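Local structure of mannan endo-1,4-beta-mannosidase (Cryptopygus antarcticus, 4OOU) at residues Y119-N124 / K170-A175; E21-K24 / N29-Y32. The protein hydrolyses internal beta-1,4-mannosidic linkages in mannans, galactomannans and glucomannans as a secreted, monomeric glycoside hydrolase of family 5. All blocks are in the same frame, centred on the assembly; numbering follows the deposited sequence.

Contact 1 (Y119-N124 / K170-A175)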
ATOM      1  N   TYR A 119       2.317   6.982 -18.002  1.00 42.59           N
ATOM      2  CA  TYR A 119       1.079   6.704 -18.712  1.00 42.42           C
ATOM      3  C   TYR A 119      -0.048   7.066 -17.785  1.00 42.17           C
ATOM      4  O   TYR A 119      -1.038   7.675 -18.192  1.00 44.70           O
ATOM      5  CB  TYR A 119       0.960   5.232 -19.126  1.00 40.42           C
ATOM      6  CG  TYR A 119      -0.272   5.005 -19.935  1.00 41.06           C
ATOM      7  CD1 TYR A 119      -0.272   5.191 -21.296  1.00 42.53           C
ATOM      8  CD2 TYR A 119      -1.470   4.650 -19.326  1.00 45.49           C
ATOM      9  CE1 TYR A 119      -1.424   4.993 -22.050  1.00 44.61           C
ATOM     10  CE2 TYR A 119      -2.630   4.461 -20.058  1.00 44.17           C
ATOM     11  CZ  TYR A 119      -2.607   4.632 -21.425  1.00 45.39           C
ATOM     12  OH  TYR A 119      -3.754   4.450 -22.171  1.00 43.65           O
ATOM     13  N   ALA A 120       0.140   6.694 -16.528  1.00 42.15           N
ATOM     14  CA  ALA A 120      -0.847   6.886 -15.491  1.00 44.56           C
ATOM     15  C   ALA A 120      -1.141   8.364 -15.290  1.00 43.03           C
ATOM     16  O   ALA A 120      -2.296   8.772 -15.130  1.00 42.68           O
ATOM     17  CB  ALA A 120      -0.317   6.291 -14.184  1.00 47.68           C
ATOM     18  N   ASN A 121      -0.063   9.138 -15.240  1.00 40.68           N
ATOM     19  CA  ASN A 121      -0.120  10.584 -15.221  1.00 41.34           C
ATOM     20  C   ASN A 121      -1.021  11.118 -16.306  1.00 43.20           C
ATOM     21  O   ASN A 121      -1.837  11.965 -16.035  1.00 52.40           O
ATOM     22  CB  ASN A 121       1.284  11.179 -15.383  1.00 41.40           C
ATOM     23  CG  ASN A 121       1.302  12.679 -15.210  1.00 42.33           C
ATOM     24  OD1 ASN A 121       1.938  13.218 -14.296  1.00 41.28           O
ATOM     25  ND2 ASN A 121       0.569  13.357 -16.061  1.00 40.96           N
ATOM     26  N   GLY A 122      -0.884  10.621 -17.527  1.00 44.20           N
ATOM     27  CA  GLY A 122      -1.682  11.119 -18.654  1.00 44.28           C
ATOM     28  C   GLY A 122      -3.178  10.895 -18.490  1.00 42.87           C
ATOM     29  O   GLY A 122      -4.004  11.598 -19.080  1.00 36.19           O
ATOM     30  N   GLN A 123      -3.508   9.920 -17.647  1.00 41.43           N
ATOM     31  CA  GLN A 123      -4.883   9.549 -17.353  1.00 39.50           C
ATOM     32  C   GLN A 123      -5.365  10.097 -16.015  1.00 38.85           C
ATOM     33  O   GLN A 123      -6.460   9.757 -15.549  1.00 33.21           O
ATOM     34  CB  GLN A 123      -4.969   8.049 -17.315  1.00 39.73           C
ATOM     35  CG  GLN A 123      -4.508   7.347 -18.581  1.00 42.03           C
ATOM     36  CD  GLN A 123      -5.336   7.767 -19.794  1.00 43.56           C
ATOM     37  OE1 GLN A 123      -4.815   7.904 -20.894  1.00 50.29           O
ATOM     38  NE2 GLN A 123      -6.622   7.990 -19.588  1.00 41.98           N
ATOM     39  N   ASN A 124      -4.548  10.961 -15.417  1.00 37.78           N
ATOM     40  CA  ASN A 124      -4.834  11.491 -14.107  1.00 38.45           C
ATOM     41  C   ASN A 124      -5.148  10.391 -13.089  1.00 37.44           C
ATOM     42  O   ASN A 124      -6.197  10.393 -12.415  1.00 36.78           O
ATOM     43  CB  ASN A 124      -5.928  12.542 -14.188  1.00 38.83           C
ATOM     44  CG  ASN A 124      -5.450  13.828 -14.882  1.00 41.19           C
ATOM     45  OD1 ASN A 124      -4.322  14.323 -14.665  1.00 41.68           O
ATOM     46  ND2 ASN A 124      -6.306  14.363 -15.730  1.00 38.11           N
ATOM     47  N   LYS A 170       8.114  12.136 -10.354  1.00 44.32           N
ATOM     48  CA  LYS A 170       6.946  11.660 -11.087  1.00 43.42           C
ATOM     49  C   LYS A 170       5.666  11.854 -10.263  1.00 40.92           C
ATOM     50  O   LYS A 170       5.391  11.123  -9.300  1.00 35.53           O
ATOM     51  CB  LYS A 170       7.178  10.204 -11.537  1.00 46.12           C
ATOM     52  CG  LYS A 170       7.409  10.091 -13.032  1.00 47.99           C
ATOM     53  CD  LYS A 170       8.670   9.353 -13.396  1.00 52.16           C
ATOM     54  CE  LYS A 170       8.837   9.366 -14.910  1.00 53.95           C
ATOM     55  NZ  LYS A 170      10.244   9.420 -15.375  1.00 61.01           N
ATOM     56  N   PRO A 171       4.892  12.888 -10.611  1.00 42.51           N
ATOM     57  CA  PRO A 171       3.790  13.276  -9.721  1.00 43.36           C
ATOM     58  C   PRO A 171       2.721  12.199  -9.592  1.00 43.63           C
ATOM     59  O   PRO A 171       2.011  12.140  -8.585  1.00 42.52           O
ATOM     60  CB  PRO A 171       3.220  14.524 -10.409  1.00 43.12           C
ATOM     61  CG  PRO A 171       4.356  15.058 -11.216  1.00 40.71           C
ATOM     62  CD  PRO A 171       5.021  13.826 -11.745  1.00 41.32           C
ATOM     63  N   SER A 172       2.652  11.370 -10.629  1.00 42.79           N
ATOM     64  CA  SER A 172       1.827  10.196 -10.683  1.00 44.33           C
ATOM     65  C   SER A 172       2.101   9.174  -9.555  1.00 42.20           C
ATOM     66  O   SER A 172       1.236   8.335  -9.260  1.00 40.30           O
ATOM     67  CB  SER A 172       2.029   9.522 -12.027  1.00 45.69           C
ATOM     68  OG  SER A 172       0.758   9.139 -12.495  1.00 56.80           O
ATOM     69  N   LEU A 173       3.295   9.229  -8.961  1.00 37.44           N
ATOM     70  CA  LEU A 173       3.666   8.311  -7.888  1.00 38.38           C
ATOM     71  C   LEU A 173       3.199   8.874  -6.577  1.00 37.92           C
ATOM     72  O   LEU A 173       3.865   9.710  -5.968  1.00 37.06           O
ATOM     73  CB  LEU A 173       5.175   8.076  -7.846  1.00 39.58           C
ATOM     74  CG  LEU A 173       5.768   7.055  -6.856  1.00 40.29           C
ATOM     75  CD1 LEU A 173       4.987   5.763  -6.821  1.00 43.74           C
ATOM     76  CD2 LEU A 173       7.193   6.749  -7.237  1.00 40.06           C
ATOM     77  N   ALA A 174       2.031   8.417  -6.148  1.00 35.43           N
ATOM     78  CA  ALA A 174       1.443   8.908  -4.931  1.00 36.16           C
ATOM     79  C   ALA A 174       2.213   8.456  -3.690  1.00 34.50           C
ATOM     80  O   ALA A 174       2.497   9.249  -2.828  1.00 33.27           O
ATOM     81  CB  ALA A 174      -0.013   8.463  -4.855  1.00 35.75           C
ATOM     82  N   ALA A 175       2.541   7.175  -3.607  1.00 39.22           N
ATOM     83  CA  ALA A 175       3.152   6.604  -2.381  1.00 38.70           C
ATOM     84  C   ALA A 175       3.854   5.268  -2.605  1.00 38.84           C
ATOM     85  O   ALA A 175       3.549   4.514  -3.547  1.00 38.96           O
ATOM     86  CB  ALA A 175       2.091   6.428  -1.326  1.00 37.91           C
TER
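Ser-172 meets Ala-120 and Asn-121 in a small, buried helix-to-turn contact, where the C-terminal end of helix 109-122 rests against the turn leading into strand 173-177. The side chain of Ser-172 points at the helix, and its OG lies 2.9 Å from the backbone N of Asn-121. The main bond of that hydroxyl is to the carbonyl of Val-125, where the chain has left the helix; its approach to Leu-117 O is only weak. Around it the fit is close: Ala-120 CB reaches OG at 3.5 Å, and Asn-121 CB approaches Ser-172 CB at 3.8 Å. Pro-171, the residue before Ser-172 in the turn, borders Asn-121. Lys-170 to Leu-173 form a type I beta turn, closed by Leu-173 N to Lys-170 O at 2.8 Å, which presents Ser-172 to the helix. Asn-124, with positive phi (51°), is the C-prime residue of a Schellman motif that ends the helix and redirects the chain into strand 126-133. That strand pairs in parallel with 173-177, an arrangement characteristic of the beta/alpha repeats of a TIM barrel.

Contact 2 (E21-K24 / N29-Y32)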
ATOM      1  N   GLU A  21       3.321  19.896  -8.364  1.00 50.54           N
ATOM      2  CA  GLU A  21       2.578  19.403  -7.210  1.00 47.43           C
ATOM      3  C   GLU A  21       2.548  17.874  -7.124  1.00 46.43           C
ATOM      4  O   GLU A  21       2.352  17.183  -8.131  1.00 47.36           O
ATOM      5  CB  GLU A  21       1.160  19.956  -7.238  1.00 48.24           C
ATOM      6  CG  GLU A  21       1.059  21.401  -6.776  1.00 52.00           C
ATOM      7  CD  GLU A  21       1.469  21.512  -5.323  1.00 59.70           C
ATOM      8  OE1 GLU A  21       0.887  20.742  -4.495  1.00 61.79           O
ATOM      9  OE2 GLU A  21       2.389  22.320  -5.027  1.00 56.36           O
ATOM     10  N   PHE A  22       2.763  17.364  -5.912  1.00 43.48           N
ATOM     11  CA  PHE A  22       2.638  15.950  -5.606  1.00 40.80           C
ATOM     12  C   PHE A  22       1.558  15.805  -4.569  1.00 36.79           C
ATOM     13  O   PHE A  22       1.143  16.775  -3.979  1.00 33.67           O
ATOM     14  CB  PHE A  22       3.950  15.391  -5.058  1.00 42.59           C
ATOM     15  CG  PHE A  22       5.108  15.562  -5.999  1.00 45.02           C
ATOM     16  CD1 PHE A  22       5.829  16.773  -6.034  1.00 47.42           C
ATOM     17  CD2 PHE A  22       5.471  14.537  -6.870  1.00 42.67           C
ATOM     18  CE1 PHE A  22       6.891  16.951  -6.920  1.00 44.57           C
ATOM     19  CE2 PHE A  22       6.516  14.709  -7.759  1.00 41.32           C
ATOM     20  CZ  PHE A  22       7.231  15.913  -7.780  1.00 44.94           C
ATOM     21  N   LEU A  23       1.081  14.584  -4.389  1.00 35.92           N
ATOM     22  CA  LEU A  23       0.148  14.257  -3.298  1.00 37.34           C
ATOM     23  C   LEU A  23       0.899  14.376  -1.985  1.00 36.32           C
ATOM     24  O   LEU A  23       1.962  13.784  -1.854  1.00 34.12           O
ATOM     25  CB  LEU A  23      -0.346  12.811  -3.471  1.00 36.41           C
ATOM     26  CG  LEU A  23      -1.745  12.345  -3.079  1.00 37.19           C
ATOM     27  CD1 LEU A  23      -1.694  11.239  -2.025  1.00 38.12           C
ATOM     28  CD2 LEU A  23      -2.666  13.470  -2.688  1.00 35.81           C
ATOM     29  N   LYS A  24       0.372  15.150  -1.038  1.00 39.63           N
ATOM     30  CA  LYS A  24       0.974  15.284   0.303  1.00 42.01           C
ATOM     31  C   LYS A  24       0.019  14.635   1.292  1.00 41.99           C
ATOM     32  O   LYS A  24      -1.102  14.284   0.923  1.00 44.27           O
ATOM     33  CB  LYS A  24       1.200  16.745   0.699  1.00 46.02           C
ATOM     34  CG  LYS A  24       1.592  17.646  -0.468  1.00 52.22           C
ATOM     35  CD  LYS A  24       1.839  19.101  -0.064  1.00 60.27           C
ATOM     36  CE  LYS A  24       3.332  19.442  -0.021  1.00 67.09           C
ATOM     37  NZ  LYS A  24       3.556  20.890   0.241  1.00 68.55           N
ATOM     38  N   ASN A  29      -5.426  14.340   6.402  1.00 35.16           N
ATOM     39  CA  ASN A  29      -5.807  14.327   4.987  1.00 38.60           C
ATOM     40  C   ASN A  29      -4.682  14.222   3.952  1.00 36.39           C
ATOM     41  O   ASN A  29      -3.555  14.668   4.147  1.00 34.51           O
ATOM     42  CB  ASN A  29      -6.641  15.572   4.633  1.00 40.38           C
ATOM     43  CG  ASN A  29      -7.909  15.715   5.454  1.00 44.82           C
ATOM     44  OD1 ASN A  29      -8.725  14.798   5.593  1.00 42.60           O
ATOM     45  ND2 ASN A  29      -8.099  16.917   5.972  1.00 48.11           N
ATOM     46  N   PHE A  30      -5.046  13.659   2.809  1.00 36.35           N
ATOM     47  CA  PHE A  30      -4.253  13.819   1.627  1.00 35.84           C
ATOM     48  C   PHE A  30      -4.559  15.181   1.041  1.00 36.62           C
ATOM     49  O   PHE A  30      -5.694  15.630   1.113  1.00 39.25           O
ATOM     50  CB  PHE A  30      -4.596  12.753   0.614  1.00 34.38           C
ATOM     51  CG  PHE A  30      -4.237  11.383   1.053  1.00 34.02           C
ATOM     52  CD1 PHE A  30      -2.927  11.066   1.308  1.00 32.55           C
ATOM     53  CD2 PHE A  30      -5.211  10.400   1.201  1.00 33.87           C
ATOM     54  CE1 PHE A  30      -2.586   9.789   1.673  1.00 32.85           C
ATOM     55  CE2 PHE A  30      -4.873   9.129   1.598  1.00 31.34           C
ATOM     56  CZ  PHE A  30      -3.562   8.818   1.819  1.00 31.44           C
ATOM     57  N   TYR A  31      -3.545  15.847   0.484  1.00 37.10           N
ATOM     58  CA  TYR A  31      -3.777  17.073  -0.281  1.00 37.72           C
ATOM     59  C   TYR A  31      -3.103  16.982  -1.628  1.00 33.63           C
ATOM     60  O   TYR A  31      -2.021  16.441  -1.750  1.00 34.08           O
ATOM     61  CB  TYR A  31      -3.255  18.289   0.478  1.00 42.40           C
ATOM     62  CG  TYR A  31      -3.991  18.570   1.744  1.00 43.68           C
ATOM     63  CD1 TYR A  31      -5.097  19.391   1.754  1.00 47.50           C
ATOM     64  CD2 TYR A  31      -3.593  17.995   2.939  1.00 49.71           C
ATOM     65  CE1 TYR A  31      -5.803  19.628   2.932  1.00 51.24           C
ATOM     66  CE2 TYR A  31      -4.274  18.241   4.126  1.00 49.43           C
ATOM     67  CZ  TYR A  31      -5.381  19.056   4.116  1.00 49.31           C
ATOM     68  OH  TYR A  31      -6.046  19.307   5.293  1.00 52.98           O
ATOM     69  N   TYR A  32      -3.762  17.475  -2.653  1.00 36.04           N
ATOM     70  CA  TYR A  32      -3.104  17.723  -3.919  1.00 38.62           C
ATOM     71  C   TYR A  32      -3.450  19.118  -4.421  1.00 37.50           C
ATOM     72  O   TYR A  32      -4.603  19.437  -4.696  1.00 34.50           O
ATOM     73  CB  TYR A  32      -3.479  16.694  -4.983  1.00 39.95           C
ATOM     74  CG  TYR A  32      -2.631  16.881  -6.225  1.00 43.43           C
ATOM     75  CD1 TYR A  32      -1.391  16.300  -6.307  1.00 44.04           C
ATOM     76  CD2 TYR A  32      -3.045  17.697  -7.283  1.00 47.70           C
ATOM     77  CE1 TYR A  32      -0.580  16.486  -7.410  1.00 47.02           C
ATOM     78  CE2 TYR A  32      -2.235  17.895  -8.402  1.00 47.71           C
ATOM     79  CZ  TYR A  32      -0.991  17.282  -8.461  1.00 49.01           C
ATOM     80  OH  TYR A  32      -0.120  17.439  -9.548  1.00 47.44           O
TER
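Tyr-32 holds its CG anti to the backbone N (chi1 -172°), which lays the phenol along residues 21-23, whereas Phe-30 turns CG anti to its carbonyl carbon (chi1 -66°), placing its ring beside Leu-23. The two segments run antiparallel at the start of a beta hairpin, strands 24-26 and 29-32, near the N-terminus of the TIM-barrel chain. Lys-24 and Tyr-31 form a hydrogen-bonded pair: Lys-24 N donates almost straight to Tyr-31 O (174° at the hydrogen), in the plane of that carbonyl, while the return bond from Tyr-31 N reaches Lys-24 O from well above its plane. The side chains of this pair share one face of the hairpin.

Leu-23 fills the angle between the two aromatic residues. Its CD1 touches Phe-30 CD1 at 3.6 Å, its CD2 lies 4.0 Å from Tyr-32 CB, and Val-37 of the next strand packs against it. The Phe-30 ring, with Lys-24 O at its edge, also meets Phe-276 edge-to-face. Beyond the paired residues, the Tyr-32 ring has Leu-23 N at its edge, and its CZ lies 3.6 Å from Glu-21 CB. The hydroxyl accepts a hydrogen bond from Asn-382 N, joining the hairpin to the C-terminal tail. A leucine in place of Tyr-32 would probably leave Asn-382 N without this partner and open a gap beside Glu-21 CB. At the far end of the phenol, Tyr-32 OH stands 2.9 Å from Glu-21 O.

Overall arrangement
Contact 1 is wholly buried, whereas contact 2 is only partly so, with Lys-24 exposed and Leu-23, Phe-30 and Tyr-32 buried. Both reach the same sheet: the first sets a helix end against the turn entering a parallel strand, the second pairs the chain antiparallel at its N-terminal hairpin. Their chemistry differs accordingly, a small polar side chain among backbone groups in contact 1 against paired backbones and aromatic packing in contact 2. Their centres lie about 12 Å apart and they touch, Pro-171 CA lying 3.5 Å from Phe-22 CD2. The C-terminal tail meets both, through Ile-381 at Asn-124 and Asn-382 at Tyr-32.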